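Local coordinates for putative uncharacterized protein smu.1108c (Streptococcus mutans, PDB 3L7Y) that binds magnesium and probably acts as a phosphatase of the haloacid dehalogenase-like superfamily, although its physiological substrate is not established, at residues A[137-142]-A[172-177]; A[162-167]-A[217-222]; A[155-160]-A[186-191]. All coordinates share one frame; numbering follows the deposited sequence.

Contact 1: residues A[137-142]-A[172-177]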
# COMPACT_ATOMS: atom_id res chain seq x y z
N ALA A 137 15.45 -8.08 12.23
CA ALA A 137 14.35 -7.31 11.65
C ALA A 137 13.86 -6.24 12.61
O ALA A 137 13.59 -6.52 13.78
CB ALA A 137 13.20 -8.20 11.23
N VAL A 138 13.76 -5.01 12.12
CA VAL A 138 13.15 -3.93 12.89
C VAL A 138 11.64 -4.02 12.74
O VAL A 138 11.10 -4.05 11.62
CB VAL A 138 13.65 -2.54 12.44
CG1 VAL A 138 12.93 -1.46 13.22
CG2 VAL A 138 15.15 -2.43 12.65
N ILE A 139 10.95 -4.04 13.87
CA ILE A 139 9.51 -4.23 13.88
C ILE A 139 8.76 -2.93 14.15
O ILE A 139 8.94 -2.30 15.19
CB ILE A 139 9.09 -5.26 14.96
CG1 ILE A 139 9.73 -6.63 14.68
CG2 ILE A 139 7.57 -5.35 15.04
CD1 ILE A 139 9.70 -7.61 15.89
N ALA A 140 7.90 -2.55 13.22
CA ALA A 140 7.04 -1.40 13.44
C ALA A 140 5.56 -1.79 13.36
O ALA A 140 5.15 -2.54 12.47
CB ALA A 140 7.36 -0.29 12.46
N LEU A 141 4.77 -1.30 14.32
CA LEU A 141 3.34 -1.56 14.34
C LEU A 141 2.59 -0.36 13.77
O LEU A 141 2.86 0.78 14.15
CB LEU A 141 2.89 -1.83 15.77
CG LEU A 141 3.81 -2.74 16.57
CD1 LEU A 141 3.39 -2.81 18.03
CD2 LEU A 141 3.83 -4.12 15.93
N SER A 142 1.67 -0.62 12.86
CA SER A 142 0.93 0.45 12.22
C SER A 142 -0.50 0.49 12.77
O SER A 142 -1.34 -0.33 12.39
CB SER A 142 0.94 0.28 10.68
OG SER A 142 0.31 1.37 10.03
N ASN A 172 9.28 0.40 25.41
CA ASN A 172 10.36 -0.48 25.88
C ASN A 172 10.06 -1.95 25.68
O ASN A 172 10.92 -2.80 25.85
CB ASN A 172 10.79 -0.19 27.34
CG ASN A 172 9.66 -0.33 28.36
OD1 ASN A 172 9.68 0.35 29.38
ND2 ASN A 172 8.71 -1.23 28.11
N SER A 173 8.81 -2.24 25.33
CA SER A 173 8.44 -3.60 25.03
C SER A 173 7.11 -3.62 24.30
O SER A 173 6.28 -2.71 24.45
CB SER A 173 8.35 -4.44 26.31
OG SER A 173 7.13 -4.25 26.99
N PHE A 174 6.95 -4.66 23.49
CA PHE A 174 5.70 -4.91 22.78
C PHE A 174 4.77 -5.84 23.56
O PHE A 174 3.70 -6.21 23.05
CB PHE A 174 6.01 -5.52 21.42
CG PHE A 174 6.52 -4.54 20.41
CD1 PHE A 174 5.95 -3.28 20.30
CD2 PHE A 174 7.53 -4.88 19.54
CE1 PHE A 174 6.40 -2.38 19.35
CE2 PHE A 174 7.99 -3.98 18.57
CZ PHE A 174 7.42 -2.74 18.48
N SER A 175 5.15 -6.24 24.77
CA SER A 175 4.32 -7.20 25.51
C SER A 175 3.97 -6.76 26.94
O SER A 175 4.83 -6.65 27.79
CB SER A 175 4.99 -8.58 25.53
OG SER A 175 4.13 -9.53 26.16
N PRO A 176 2.68 -6.50 27.19
CA PRO A 176 1.58 -6.55 26.22
C PRO A 176 1.66 -5.40 25.21
O PRO A 176 2.55 -4.54 25.28
CB PRO A 176 0.33 -6.36 27.08
CG PRO A 176 0.79 -6.50 28.52
CD PRO A 176 2.22 -6.09 28.53
N LEU A 177 0.72 -5.39 24.28
CA LEU A 177 0.72 -4.42 23.18
C LEU A 177 0.13 -3.09 23.64
O LEU A 177 -0.56 -3.04 24.64
CB LEU A 177 -0.08 -4.99 22.01
CG LEU A 177 0.64 -6.16 21.32
CD1 LEU A 177 -0.33 -7.03 20.52
CD2 LEU A 177 1.76 -5.63 20.42
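F174 reaches from the loop 172-177 onto strand 138-143 and brings its ring up to I139 and L141. Strand and loop belong to the cap domain of this haloacid dehalogenase-like hydrolase, an α/β unit whose mixed six-stranded sheet includes 138-143 as an inner strand. The loop leaves the outermost strand 168-171 and leads to strand 182-188, the neighbour of 138-143. I139 and L141, two residues apart, both direct CB toward the loop, while the intervening A140 turns away; the ring therefore meets the face of the sheet that also carries helix 120-133.

Against I139 the contact is of two kinds. Ring atom F174 CE2 lies 3.8 Å from I139 CG2, a plain apolar touch. The carbonyl oxygen of the same residue sits at the ring edge near its plane, with I139 O 3.7 Å from F174 CZ. L141 approaches the ring from the opposite direction and meets it obliquely. Its CD1 does most of the touching, 3.3 Å from F174 CE1 and 3.5 Å from F174 CD1, which marks the tightest packing between the two segments. With L141 CG anti to the carbonyl carbon (chi1 -43°), the branch is carried out along the ring's CD1-CE1 side.

Farther along, the peptide bond before P176 is cis, and beyond it L177 joins the contact through the end of its side chain. L177 also touches I123 of helix 120-133, whose I127 packs on L141 and whose I130 packs on I139, so loop, strand and helix close on one apolar layer. R120 NH2 hydrogen-bonds L177 O. The last link to the strand comes from the leucine's other end, where L177 CD2 stands 4.0 Å from L141 CD1.

Contact 2: residues A[162-167]-A[217-222]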
# COMPACT_ATOMS: atom_id res chain seq x y z
N SER A 162 9.81 7.03 10.09
CA SER A 162 8.98 8.09 10.60
C SER A 162 8.20 8.78 9.49
O SER A 162 7.43 9.65 9.73
CB SER A 162 9.87 9.13 11.24
OG SER A 162 10.76 9.62 10.28
N PRO A 163 8.46 8.39 8.26
CA PRO A 163 7.82 9.05 7.15
C PRO A 163 6.60 8.29 6.77
O PRO A 163 5.71 8.82 6.18
CB PRO A 163 8.87 8.97 6.07
CG PRO A 163 10.09 8.89 6.74
CD PRO A 163 9.89 8.24 8.03
N PHE A 164 6.59 7.02 7.12
CA PHE A 164 5.51 6.15 6.79
C PHE A 164 4.49 6.14 7.90
O PHE A 164 3.71 5.25 7.96
CB PHE A 164 6.05 4.72 6.61
CG PHE A 164 7.39 4.66 5.94
CD1 PHE A 164 7.90 5.75 5.31
CD2 PHE A 164 8.14 3.52 5.97
CE1 PHE A 164 9.11 5.70 4.70
CE2 PHE A 164 9.36 3.48 5.39
CZ PHE A 164 9.85 4.57 4.76
N PHE A 165 4.52 7.13 8.79
CA PHE A 165 3.64 7.17 9.96
C PHE A 165 3.32 8.60 10.38
O PHE A 165 4.19 9.47 10.37
CB PHE A 165 4.29 6.44 11.13
CG PHE A 165 4.57 5.00 10.87
CD1 PHE A 165 3.54 4.07 10.88
CD2 PHE A 165 5.86 4.56 10.60
CE1 PHE A 165 3.79 2.74 10.63
CE2 PHE A 165 6.11 3.24 10.35
CZ PHE A 165 5.08 2.32 10.36
N PRO A 166 2.06 8.84 10.78
CA PRO A 166 1.67 10.19 11.18
C PRO A 166 2.51 10.55 12.36
O PRO A 166 3.22 11.56 12.39
CB PRO A 166 0.22 10.00 11.67
CG PRO A 166 -0.19 8.62 11.25
CD PRO A 166 1.07 7.83 11.19
N VAL A 167 2.44 9.66 13.34
CA VAL A 167 3.09 9.84 14.61
C VAL A 167 3.81 8.54 14.91
O VAL A 167 3.31 7.46 14.59
CB VAL A 167 2.04 10.13 15.69
CG1 VAL A 167 2.71 10.48 17.00
CG2 VAL A 167 1.11 11.24 15.23
N PHE A 217 11.83 -2.01 -1.26
CA PHE A 217 13.19 -2.51 -1.10
C PHE A 217 13.58 -2.48 0.37
O PHE A 217 13.65 -1.42 0.99
CB PHE A 217 14.17 -1.70 -1.95
CG PHE A 217 15.55 -2.29 -2.02
CD1 PHE A 217 16.55 -1.87 -1.15
CD2 PHE A 217 15.85 -3.26 -2.96
CE1 PHE A 217 17.82 -2.42 -1.20
CE2 PHE A 217 17.13 -3.81 -3.03
CZ PHE A 217 18.11 -3.39 -2.15
N GLY A 218 13.81 -3.66 0.94
CA GLY A 218 14.14 -3.76 2.35
C GLY A 218 12.95 -3.68 3.29
O GLY A 218 13.13 -3.43 4.49
N TYR A 219 11.74 -3.90 2.78
CA TYR A 219 10.53 -3.85 3.62
C TYR A 219 9.56 -5.02 3.40
O TYR A 219 9.36 -5.48 2.28
CB TYR A 219 9.78 -2.52 3.42
CG TYR A 219 10.53 -1.32 3.94
CD1 TYR A 219 11.27 -0.52 3.07
CD2 TYR A 219 10.51 -0.99 5.29
CE1 TYR A 219 11.96 0.58 3.54
CE2 TYR A 219 11.20 0.11 5.77
CZ TYR A 219 11.93 0.89 4.88
OH TYR A 219 12.62 1.97 5.34
N ILE A 220 8.97 -5.49 4.50
CA ILE A 220 7.91 -6.49 4.44
C ILE A 220 6.74 -6.00 5.28
O ILE A 220 6.90 -5.71 6.47
CB ILE A 220 8.35 -7.83 5.04
CG1 ILE A 220 9.46 -8.48 4.22
CG2 ILE A 220 7.16 -8.77 5.19
CD1 ILE A 220 10.23 -9.55 5.01
N ASP A 221 5.57 -5.92 4.67
CA ASP A 221 4.36 -5.62 5.43
C ASP A 221 3.77 -6.96 5.81
O ASP A 221 3.64 -7.85 4.97
CB ASP A 221 3.36 -4.83 4.58
CG ASP A 221 3.73 -3.38 4.47
OD1 ASP A 221 4.66 -2.95 5.20
OD2 ASP A 221 3.10 -2.66 3.66
N ILE A 222 3.43 -7.10 7.08
CA ILE A 222 2.73 -8.28 7.56
C ILE A 222 1.27 -7.90 7.66
O ILE A 222 0.86 -7.20 8.57
CB ILE A 222 3.27 -8.75 8.93
CG1 ILE A 222 4.76 -9.12 8.81
CG2 ILE A 222 2.45 -9.93 9.44
CD1 ILE A 222 5.41 -9.59 10.09
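F164 and Y219 point at each other from opposite directions and meet as an aromatic pair, the sole side-chain contact between loop 162-167 and segment 217-222. The geometry is an offset edge-to-face stack: the ring planes stand at 73°, the centroids are 5.6 Å apart, and it is the edge of F164 that is turned to the face of Y219. The offset shows in the atoms that meet. F164 CE2 approaches the phenol end of the tyrosine, 3.7 Å from Y219 CZ, whereas Y219 CE2 lies in the plane of the F164 ring at its edge, 3.9 Å from F164 CE2.

The hydroxyl takes part in the packing too. Y219 OH is 3.6 Å from F164 CE2 and 3.8 Å from F164 CZ, near the phenylalanine plane. No hydrogen bond joins the two segments.

The tyrosine belongs to strand 219-224 of the cap-domain sheet, and the phenylalanine to the loop between helix 155-161 and strand 168-171. The pair lies on the side of the cap near the metal site: the side chain of F164 comes within about 6 Å of that of D45, one of three aspartates, with D43 and D252, that bind the magnesium ion. The side chain of Y219 is about 10 Å from the metal, too far to be a ligand.

Polar bonds hold the segment that carries Y219. D221 is gripped at both carboxylate oxygens, OD1 by T186 OG1 and OD2 by N102 ND2, and just ahead of the strand G218 N hydrogen-bonds E191 OE2.

Contact 3: residues A[155-160]-A[186-191]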
# COMPACT_ATOMS: atom_id res chain seq x y z
N GLU A 155 18.68 5.84 15.72
CA GLU A 155 18.07 7.08 15.25
C GLU A 155 17.87 7.07 13.74
O GLU A 155 16.85 7.55 13.25
CB GLU A 155 18.93 8.29 15.66
N ASN A 156 18.84 6.52 13.02
CA ASN A 156 18.78 6.47 11.56
C ASN A 156 17.59 5.66 11.03
O ASN A 156 16.96 6.05 10.04
CB ASN A 156 20.09 5.93 10.97
N ILE A 157 17.29 4.54 11.68
CA ILE A 157 16.11 3.76 11.32
C ILE A 157 14.86 4.55 11.67
O ILE A 157 13.92 4.62 10.88
CB ILE A 157 16.03 2.41 12.07
CG1 ILE A 157 17.37 1.67 12.02
CG2 ILE A 157 14.91 1.57 11.49
CD1 ILE A 157 17.81 1.27 10.64
N VAL A 158 14.86 5.14 12.86
CA VAL A 158 13.73 5.93 13.32
C VAL A 158 13.44 7.03 12.31
O VAL A 158 12.28 7.35 12.04
CB VAL A 158 14.02 6.59 14.69
CG1 VAL A 158 12.87 7.51 15.11
CG2 VAL A 158 14.28 5.51 15.74
N LYS A 159 14.50 7.58 11.75
CA LYS A 159 14.36 8.65 10.77
C LYS A 159 13.82 8.10 9.46
O LYS A 159 13.13 8.79 8.74
CB LYS A 159 15.68 9.40 10.56
N MET A 160 14.17 6.88 9.13
CA MET A 160 13.66 6.25 7.92
C MET A 160 12.17 5.97 7.87
O MET A 160 11.59 5.99 6.82
CB MET A 160 14.33 4.93 7.72
CG MET A 160 15.56 5.03 7.00
SD MET A 160 16.10 3.40 6.87
CE MET A 160 17.72 3.48 7.50
N THR A 186 5.17 -3.74 10.03
CA THR A 186 6.19 -3.63 9.00
C THR A 186 7.54 -4.09 9.52
O THR A 186 7.95 -3.74 10.63
CB THR A 186 6.29 -2.19 8.45
OG1 THR A 186 5.05 -1.82 7.83
CG2 THR A 186 7.41 -2.10 7.41
N LEU A 187 8.22 -4.92 8.74
CA LEU A 187 9.57 -5.30 9.08
C LEU A 187 10.54 -4.58 8.17
O LEU A 187 10.35 -4.55 6.95
CB LEU A 187 9.77 -6.81 8.94
CG LEU A 187 8.85 -7.74 9.74
CD1 LEU A 187 9.40 -9.15 9.67
CD2 LEU A 187 8.75 -7.27 11.18
N GLN A 188 11.58 -4.00 8.75
CA GLN A 188 12.68 -3.49 7.93
C GLN A 188 13.79 -4.52 7.98
O GLN A 188 14.27 -4.89 9.06
CB GLN A 188 13.18 -2.13 8.41
CG GLN A 188 14.13 -1.47 7.41
CD GLN A 188 15.00 -0.43 8.06
OE1 GLN A 188 15.68 -0.70 9.05
NE2 GLN A 188 15.00 0.78 7.51
N VAL A 189 14.18 -4.99 6.80
CA VAL A 189 15.05 -6.14 6.69
C VAL A 189 15.98 -5.92 5.51
O VAL A 189 15.72 -5.07 4.67
CB VAL A 189 14.23 -7.41 6.41
CG1 VAL A 189 13.21 -7.63 7.52
CG2 VAL A 189 13.53 -7.29 5.08
N LYS A 190 17.07 -6.68 5.47
CA LYS A 190 17.93 -6.69 4.29
C LYS A 190 17.13 -7.27 3.13
O LYS A 190 16.51 -8.32 3.27
CB LYS A 190 19.18 -7.53 4.55
CG LYS A 190 20.33 -6.76 5.18
CD LYS A 190 21.50 -7.67 5.52
N GLU A 191 17.12 -6.58 1.99
CA GLU A 191 16.34 -7.06 0.86
C GLU A 191 16.67 -8.52 0.55
O GLU A 191 15.81 -9.28 0.09
CB GLU A 191 16.55 -6.17 -0.39
CG GLU A 191 15.73 -6.59 -1.61
CD GLU A 191 14.22 -6.69 -1.34
OE1 GLU A 191 13.47 -7.14 -2.23
OE2 GLU A 191 13.78 -6.32 -0.23
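I157 and Q188 form the close-packed half of this contact, their side chains crossing obliquely where helix 155-161 passes over strand 182-188. The amide oxygen carries the touch: Q188 OE1 is 3.3 Å from I157 CD1 and 3.4 Å from I157 CG2, so two methyl groups of one isoleucine press on a single oxygen. I157 CG2 is also 4.0 Å from Q188 CD. CG of Q188 is anti to the backbone N (chi1 -169°) and the chain continues extended, which carries the amide out to the isoleucine, although the CA atoms of I157 and Q188 are 8.7 Å apart. V138 on the adjacent strand touches both residues. At the other end of the amide, NE2 makes a weak hydrogen bond with Y219 OH.

This is helix-on-sheet packing of an α/β cap domain. Q188 directs CB to helix 155-161, while the preceding L187 packs on I197 of helix 194-202; the two helices thus cover opposite faces of the sheet.

The solvent side is much looser. M160 is exposed and poorly ordered, and its sulfur stands so close to Q188 NE2 that this part of the model is doubtful. Its CB nevertheless faces the strand, and its side chain also touches Y219. E155, N156 and K159 are modelled only as far as CB, consistent with mobile side chains, whereas the helix backbone is regular, with K159 N donating to E155 O at 2.8 Å.

All three contacts belong to the cap domain and involve its six-stranded sheet, where strand 182-188 lies between 138-143 and 219-224. Contacts 2 and 3 have centres about 8 Å apart; each lies about 13 Å from contact 1. Along the chain 137-142, 155-160 and 162-167 all come before 172-177, 186-191 and 217-222, their partners in that same order, which makes every pair of contacts cross. Backbone bonds tie them laterally: A140 O to T186 N and I220 O to L187 N, both 2.7 Å. Contact 1 packs on the helix 120-133 face, contacts 2 and 3 on the other, and contact 2 places part of the cap beside the magnesium site, probably the active site.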